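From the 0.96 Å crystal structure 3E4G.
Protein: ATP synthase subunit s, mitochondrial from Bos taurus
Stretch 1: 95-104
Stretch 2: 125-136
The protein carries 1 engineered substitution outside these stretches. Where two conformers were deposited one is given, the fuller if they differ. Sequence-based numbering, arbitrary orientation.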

ATOM      1  N   CYS A  95      -9.758  -4.376   0.658  1.00  8.59           N
ATOM      2  CA  CYS A  95      -8.904  -4.627   1.848  1.00  9.01           C
ATOM      3  C   CYS A  95      -9.750  -4.233   3.038  1.00  8.94           C
ATOM      4  O   CYS A  95      -9.835  -3.068   3.430  1.00 10.21           O
ATOM      5  CB  CYS A  95      -7.602  -3.880   1.797  1.00  9.20           C
ATOM      6  SG  CYS A  95      -6.486  -4.449   0.509  1.00  9.96           S
ATOM      7  N   HIS A  96     -10.488  -5.204   3.589  1.00  8.76           N
ATOM      8  CA  HIS A  96     -11.540  -4.901   4.566  1.00  9.72           C
ATOM      9  C   HIS A  96     -11.015  -4.453   5.895  1.00  9.40           C
ATOM     10  O   HIS A  96     -11.789  -3.896   6.694  1.00 12.07           O
ATOM     11  CB  HIS A  96     -12.503  -6.045   4.626  1.00 12.75           C
ATOM     12  CG  HIS A  96     -13.152  -6.352   3.276  1.00 13.26           C
ATOM     13  ND1 HIS A  96     -13.746  -5.407   2.488  1.00 15.93           N
ATOM     14  CD2 HIS A  96     -13.124  -7.502   2.563  1.00 15.94           C
ATOM     15  CE1 HIS A  96     -14.147  -5.996   1.372  1.00 17.51           C
ATOM     16  NE2 HIS A  96     -13.807  -7.274   1.407  1.00 18.60           N
ATOM     17  N   TYR A  97      -9.740  -4.660   6.190  1.00  8.09           N
ATOM     18  CA  TYR A  97      -9.166  -4.291   7.479  1.00  9.02           C
ATOM     19  C   TYR A  97      -8.460  -2.972   7.434  1.00  8.71           C
ATOM     20  O   TYR A  97      -8.091  -2.474   8.522  1.00 11.60           O
ATOM     21  CB  TYR A  97      -8.240  -5.367   7.975  1.00 10.57           C
ATOM     22  CG  TYR A  97      -8.878  -6.699   8.137  1.00 11.57           C
ATOM     23  CD1 TYR A  97      -9.431  -7.036   9.295  1.00 19.37           C
ATOM     24  CD2 TYR A  97      -8.733  -7.674   7.193  1.00 17.53           C
ATOM     25  CE1 TYR A  97     -10.045  -8.297   9.451  1.00 21.11           C
ATOM     26  CE2 TYR A  97      -9.300  -8.914   7.283  1.00 19.17           C
ATOM     27  CZ  TYR A  97      -9.965  -9.206   8.388  1.00 18.75           C
ATOM     28  OH  TYR A  97     -10.537 -10.454   8.609  1.00 23.55           O
ATOM     29  N   ILE A  98      -8.187  -2.402   6.267  1.00  8.18           N
ATOM     30  CA  ILE A  98      -7.503  -1.083   6.107  0.50  8.79           C
ATOM     31  C   ILE A  98      -8.353  -0.029   6.794  1.00  8.60           C
ATOM     32  O   ILE A  98      -9.609  -0.071   6.681  1.00 10.20           O
ATOM     33  CB  ILE A  98      -7.201  -0.792   4.574  0.50  7.96           C
ATOM     34  CG1 ILE A  98      -6.194  -1.789   4.064  0.50 10.33           C
ATOM     35  CG2 ILE A  98      -6.842   0.711   4.296  0.50 10.71           C
ATOM     36  CD1 ILE A  98      -5.377  -1.568   2.837  0.50 13.51           C
ATOM     37  N   GLU A  99      -7.726   0.938   7.394  1.00  8.11           N
ATOM     38  CA  GLU A  99      -8.402   2.100   7.971  1.00  8.54           C
ATOM     39  C   GLU A  99      -7.548   3.369   7.675  1.00  7.76           C
ATOM     40  O   GLU A  99      -6.420   3.296   7.164  1.00  7.90           O
ATOM     41  CB  GLU A  99      -8.560   1.916   9.500  1.00 11.43           C
ATOM     42  CG  GLU A  99      -9.267   0.721   9.954  1.00 12.38           C
ATOM     43  CD  GLU A  99      -9.383   0.600  11.418  1.00 13.27           C
ATOM     44  OE1 GLU A  99      -8.990   1.534  12.132  1.00 16.12           O
ATOM     45  OE2 GLU A  99      -9.851  -0.457  11.925  1.00 15.87           O
ATOM     46  N   ASP A 100      -8.081   4.487   8.109  1.00  7.61           N
ATOM     47  CA  ASP A 100      -7.361   5.756   7.979  1.00  7.93           C
ATOM     48  C   ASP A 100      -5.958   5.677   8.585  1.00  8.08           C
ATOM     49  O   ASP A 100      -5.021   6.257   8.036  1.00  8.63           O
ATOM     50  CB  ASP A 100      -8.148   6.881   8.628  1.00  9.06           C
ATOM     51  CG  ASP A 100      -9.416   7.224   7.905  1.00  9.21           C
ATOM     52  OD1 ASP A 100      -9.543   6.923   6.691  1.00  8.96           O
ATOM     53  OD2 ASP A 100     -10.293   7.911   8.545  1.00 10.73           O
ATOM     54  N   GLY A 101      -5.845   4.983   9.721  1.00  8.45           N
ATOM     55  CA  GLY A 101      -4.534   4.921  10.360  1.00  9.40           C
ATOM     56  C   GLY A 101      -3.486   4.204   9.479  1.00  8.85           C
ATOM     57  O   GLY A 101      -2.296   4.538   9.566  1.00  9.86           O
ATOM     58  N   CYS A 102      -3.909   3.273   8.643  1.00  8.47           N
ATOM     59  CA  CYS A 102      -3.012   2.575   7.719  1.00  8.92           C
ATOM     60  C   CYS A 102      -2.475   3.582   6.686  1.00  8.93           C
ATOM     61  O   CYS A 102      -1.278   3.619   6.361  1.00  9.44           O
ATOM     62  CB  CYS A 102      -3.748   1.454   6.978  1.00  9.85           C
ATOM     63  SG  CYS A 102      -4.518   0.216   8.112  1.00 11.08           S
ATOM     64  N   LEU A 103      -3.399   4.397   6.137  1.00  8.36           N
ATOM     65  CA  LEU A 103      -3.037   5.404   5.130  1.00  8.18           C
ATOM     66  C   LEU A 103      -2.137   6.481   5.745  1.00  8.36           C
ATOM     67  O   LEU A 103      -1.174   6.946   5.132  1.00  8.76           O
ATOM     68  CB  LEU A 103      -4.267   6.028   4.513  1.00  8.19           C
ATOM     69  CG  LEU A 103      -5.166   4.993   3.780  1.00  8.22           C
ATOM     70  CD1 LEU A 103      -6.384   5.703   3.191  1.00 10.04           C
ATOM     71  CD2 LEU A 103      -4.410   4.239   2.703  1.00 10.17           C
ATOM     72  N   GLU A 104      -2.427   6.876   7.008  1.00  8.47           N
ATOM     73  CA  GLU A 104      -1.599   7.814   7.747  1.00  8.94           C
ATOM     74  C   GLU A 104      -0.192   7.215   7.899  1.00  8.92           C
ATOM     75  O   GLU A 104       0.826   7.921   7.628  1.00  9.52           O
ATOM     76  CB  GLU A 104      -2.217   8.148   9.085  1.00  9.32           C
ATOM     77  CG  GLU A 104      -3.452   8.978   8.956  1.00 10.78           C
ATOM     78  CD  GLU A 104      -4.346   9.024  10.168  1.00 13.21           C
ATOM     79  OE1 GLU A 104      -4.123   8.277  11.124  1.00 13.48           O
ATOM     80  OE2 GLU A 104      -5.297   9.798  10.135  1.00 27.06           O
ATOM     81  N   GLY A 125     -13.960  -0.282   2.815  1.00  8.55           N
ATOM     82  CA  GLY A 125     -15.122   0.383   3.413  1.00  9.96           C
ATOM     83  C   GLY A 125     -14.836   1.248   4.573  1.00  8.64           C
ATOM     84  O   GLY A 125     -15.654   2.115   4.877  1.00 11.04           O
ATOM     85  N   ASN A 126     -13.722   1.065   5.313  1.00  7.57           N
ATOM     86  CA  ASN A 126     -13.474   1.930   6.459  1.00  7.53           C
ATOM     87  C   ASN A 126     -12.892   3.278   6.109  1.00  7.94           C
ATOM     88  O   ASN A 126     -12.891   4.201   6.948  1.00  8.73           O
ATOM     89  CB  ASN A 126     -12.506   1.277   7.443  1.00  7.88           C
ATOM     90  CG  ASN A 126     -13.019   0.063   8.108  1.00  8.35           C
ATOM     91  OD1 ASN A 126     -12.193  -0.939   8.193  1.00 12.27           O
ATOM     92  ND2 ASN A 126     -14.192   0.050   8.602  1.00  7.32           N
ATOM     93  N   VAL A 127     -12.295   3.442   4.906  1.00  7.75           N
ATOM     94  CA  VAL A 127     -11.529   4.654   4.631  1.00  7.60           C
ATOM     95  C   VAL A 127     -12.441   5.856   4.598  1.00  8.22           C
ATOM     96  O   VAL A 127     -13.513   5.855   4.018  1.00  9.16           O
ATOM     97  CB  VAL A 127     -10.793   4.465   3.259  1.00  8.16           C
ATOM     98  CG1 VAL A 127     -10.189   5.788   2.800  1.00  8.72           C
ATOM     99  CG2 VAL A 127      -9.758   3.350   3.391  1.00  8.20           C
ATOM    100  N   THR A 128     -11.970   6.927   5.236  1.00  8.82           N
ATOM    101  CA  THR A 128     -12.734   8.181   5.228  1.00  9.61           C
ATOM    102  C   THR A 128     -11.915   9.279   4.625  1.00  9.23           C
ATOM    103  O   THR A 128     -10.731   9.153   4.241  1.00  9.16           O
ATOM    104  CB  THR A 128     -13.192   8.583   6.688  1.00 10.10           C
ATOM    105  OG1 THR A 128     -12.100   9.296   7.343  1.00 10.33           O
ATOM    106  CG2 THR A 128     -13.687   7.430   7.486  1.00 11.92           C
ATOM    107  N   ASP A 129     -12.534  10.478   4.601  1.00 10.49           N
ATOM    108  CA  ASP A 129     -11.863  11.657   4.112  1.00 11.53           C
ATOM    109  C   ASP A 129     -10.519  11.859   4.795  1.00 10.54           C
ATOM    110  O   ASP A 129      -9.564  12.358   4.165  1.00 11.43           O
ATOM    111  CB  ASP A 129     -12.742  12.896   4.326  1.00 13.43           C
ATOM    112  CG  ASP A 129     -14.182  12.716   3.731  1.00 13.44           C
ATOM    113  OD1 ASP A 129     -14.975  11.958   4.359  1.00 14.42           O
ATOM    114  OD2 ASP A 129     -14.412  13.228   2.621  1.00 16.18           O
ATOM    115  N   LYS A 130     -10.413  11.570   6.078  1.00 11.22           N
ATOM    116  CA  LYS A 130      -9.144  11.773   6.810  1.00 11.48           C
ATOM    117  C   LYS A 130      -8.000  10.960   6.252  1.00 10.63           C
ATOM    118  O   LYS A 130      -6.863  11.431   6.110  1.00 11.38           O
ATOM    119  CB  LYS A 130      -9.335  11.415   8.294  1.00 13.30           C
ATOM    120  CG  LYS A 130      -8.240  11.662   9.214  1.00 18.97           C
ATOM    121  CD  LYS A 130      -8.670  11.461  10.681  1.00 23.76           C
ATOM    122  CE  LYS A 130      -8.700  10.062  10.970  1.00 26.57           C
ATOM    123  NZ  LYS A 130      -7.568   9.579  11.733  1.00 24.90           N
ATOM    124  N   GLY A 131      -8.254   9.695   5.947  1.00  9.64           N
ATOM    125  CA  GLY A 131      -7.211   8.862   5.398  1.00  9.09           C
ATOM    126  C   GLY A 131      -6.776   9.323   4.012  1.00  8.23           C
ATOM    127  O   GLY A 131      -5.604   9.272   3.663  1.00  9.45           O
ATOM    128  N   ILE A 132      -7.757   9.738   3.221  1.00  8.84           N
ATOM    129  CA  ILE A 132      -7.421  10.230   1.866  1.00  9.01           C
ATOM    130  C   ILE A 132      -6.571  11.460   1.950  1.00  9.12           C
ATOM    131  O   ILE A 132      -5.580  11.618   1.217  1.00 10.12           O
ATOM    132  CB  ILE A 132      -8.720  10.447   1.039  1.00 10.27           C
ATOM    133  CG1 ILE A 132      -9.525   9.146   0.851  1.00  9.91           C
ATOM    134  CG2 ILE A 132      -8.380  11.120  -0.310  1.00 11.09           C
ATOM    135  CD1 ILE A 132      -8.740   8.002   0.296  1.00  9.87           C
ATOM    136  N   ILE A 133      -6.939  12.421   2.789  1.00 10.61           N
ATOM    137  CA  ILE A 133      -6.234  13.677   2.812  1.00 12.33           C
ATOM    138  C   ILE A 133      -4.756  13.474   3.273  1.00 11.20           C
ATOM    139  O   ILE A 133      -3.902  14.187   2.788  1.00 12.81           O
ATOM    140  CB  ILE A 133      -7.018  14.695   3.726  1.00 15.25           C
ATOM    141  CG1 ILE A 133      -8.293  15.123   3.057  1.00 18.57           C
ATOM    142  CG2 ILE A 133      -6.163  15.919   4.061  1.00 19.15           C
ATOM    143  CD1 ILE A 133      -8.025  16.196   1.953  1.00 25.67           C
ATOM    144  N   ALA A 134      -4.494  12.444   4.081  1.00 10.38           N
ATOM    145  CA  ALA A 134      -3.157  12.120   4.465  1.00 11.63           C
ATOM    146  C   ALA A 134      -2.192  11.863   3.255  1.00  9.86           C
ATOM    147  O   ALA A 134      -0.985  12.065   3.331  1.00 10.85           O
ATOM    148  CB  ALA A 134      -3.153  10.970   5.425  1.00 13.03           C
ATOM    149  N   LEU A 135      -2.787  11.400   2.150  1.00  8.80           N
ATOM    150  CA  LEU A 135      -1.989  11.082   0.945  1.00  8.96           C
ATOM    151  C   LEU A 135      -1.341  12.284   0.310  1.00  9.03           C
ATOM    152  O   LEU A 135      -0.484  12.114  -0.584  1.00  9.30           O
ATOM    153  CB  LEU A 135      -2.835  10.320  -0.071  1.00  9.83           C
ATOM    154  CG  LEU A 135      -3.500   9.058   0.509  1.00 10.89           C
ATOM    155  CD1 LEU A 135      -4.472   8.484  -0.570  1.00 13.64           C
ATOM    156  CD2 LEU A 135      -2.414   8.023   1.016  1.00 13.10           C
ATOM    157  N   HIS A 136      -1.709  13.491   0.751  1.00  9.96           N
ATOM    158  CA  HIS A 136      -1.034  14.692   0.197  1.00 10.98           C
ATOM    159  C   HIS A 136       0.476  14.674   0.479  1.00  9.95           C
ATOM    160  O   HIS A 136       1.231  15.338  -0.262  1.00 12.27           O
ATOM    161  CB  HIS A 136      -1.666  15.975   0.714  1.00 14.21           C
ATOM    162  CG  HIS A 136      -1.273  16.361   2.053  1.00 16.83           C
ATOM    163  ND1 HIS A 136      -1.867  15.926   3.213  1.00 18.28           N
ATOM    164  CD2 HIS A 136      -0.356  17.284   2.411  1.00 21.20           C
ATOM    165  CE1 HIS A 136      -1.257  16.523   4.244  1.00 21.27           C
ATOM    166  NE2 HIS A 136      -0.307  17.325   3.781  1.00 23.15           N
TER
HETATM  167  O   HOH W   1     -11.415  -0.728   4.694  1.00  9.31           O
HETATM  168  O   HOH W   2     -14.662  -2.948   3.252  1.00 17.59           O
HETATM  169  O   HOH W   3     -10.771   4.522   8.680  1.00  8.90           O
HETATM  170  O   HOH W   4      -5.846   7.167  12.955  1.00 23.14           O

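D100 makes the central polar contact. Its CA-to-CB bond points toward the second stretch, and its carboxylate meets the start of helix 129-134. T128 N donates to D100 OD1 at 2.8 Å, with a nearly straight N-H...O angle of 175°. T128 OG1 donates to D100 OD2 at 2.6 Å. A single carboxylate thus takes both the backbone and the side-chain hydrogen of T128. The same OG1 accepts from K130 N at 3.1 Å, which caps the helix. Threonine suits this N-cap position because its hydroxyl can donate and accept at once.

A salt bridge lies further along. K130 NZ donates to E104 OE2 at 2.8 Å. Both side chains are long enough to meet; K130 is exposed and E104 partly exposed. Water 4 donates to E104 OE1 at 2.7 Å and accepts a weak bond from K130 NZ at 3.2 Å.

Two other waters join the stretches near the starts of the helices and in the loops before them. Water 3 accepts from D100 N and donates to N126 O, both at 2.8 Å. Water 1 accepts from N126 N at 3.0 Å and donates to I98 O at 2.8 Å and to C95 O at 3.1 Å.

The two helices run nearly parallel, at 9°, and their axes approach to 8.1 Å. G131 permits this closeness. Its CA lies 4.0 Å from D100 CA, and a CB there would clash with D100 OD1 and sit tight against L103 CD1. L103 is buried, and its CA-to-CB bond points toward the second stretch. Its CD1 packs 3.8 Å from V127 CG1, and its CB lies 4.4 Å from L135 CD2. I98 CG2 meets V127 CG2 at 4.0 Å. The small A134 sits beside E104, with A134 CB 4.1 Å from E104 CG. Altogether the contact buries 612 Å², both sides summed.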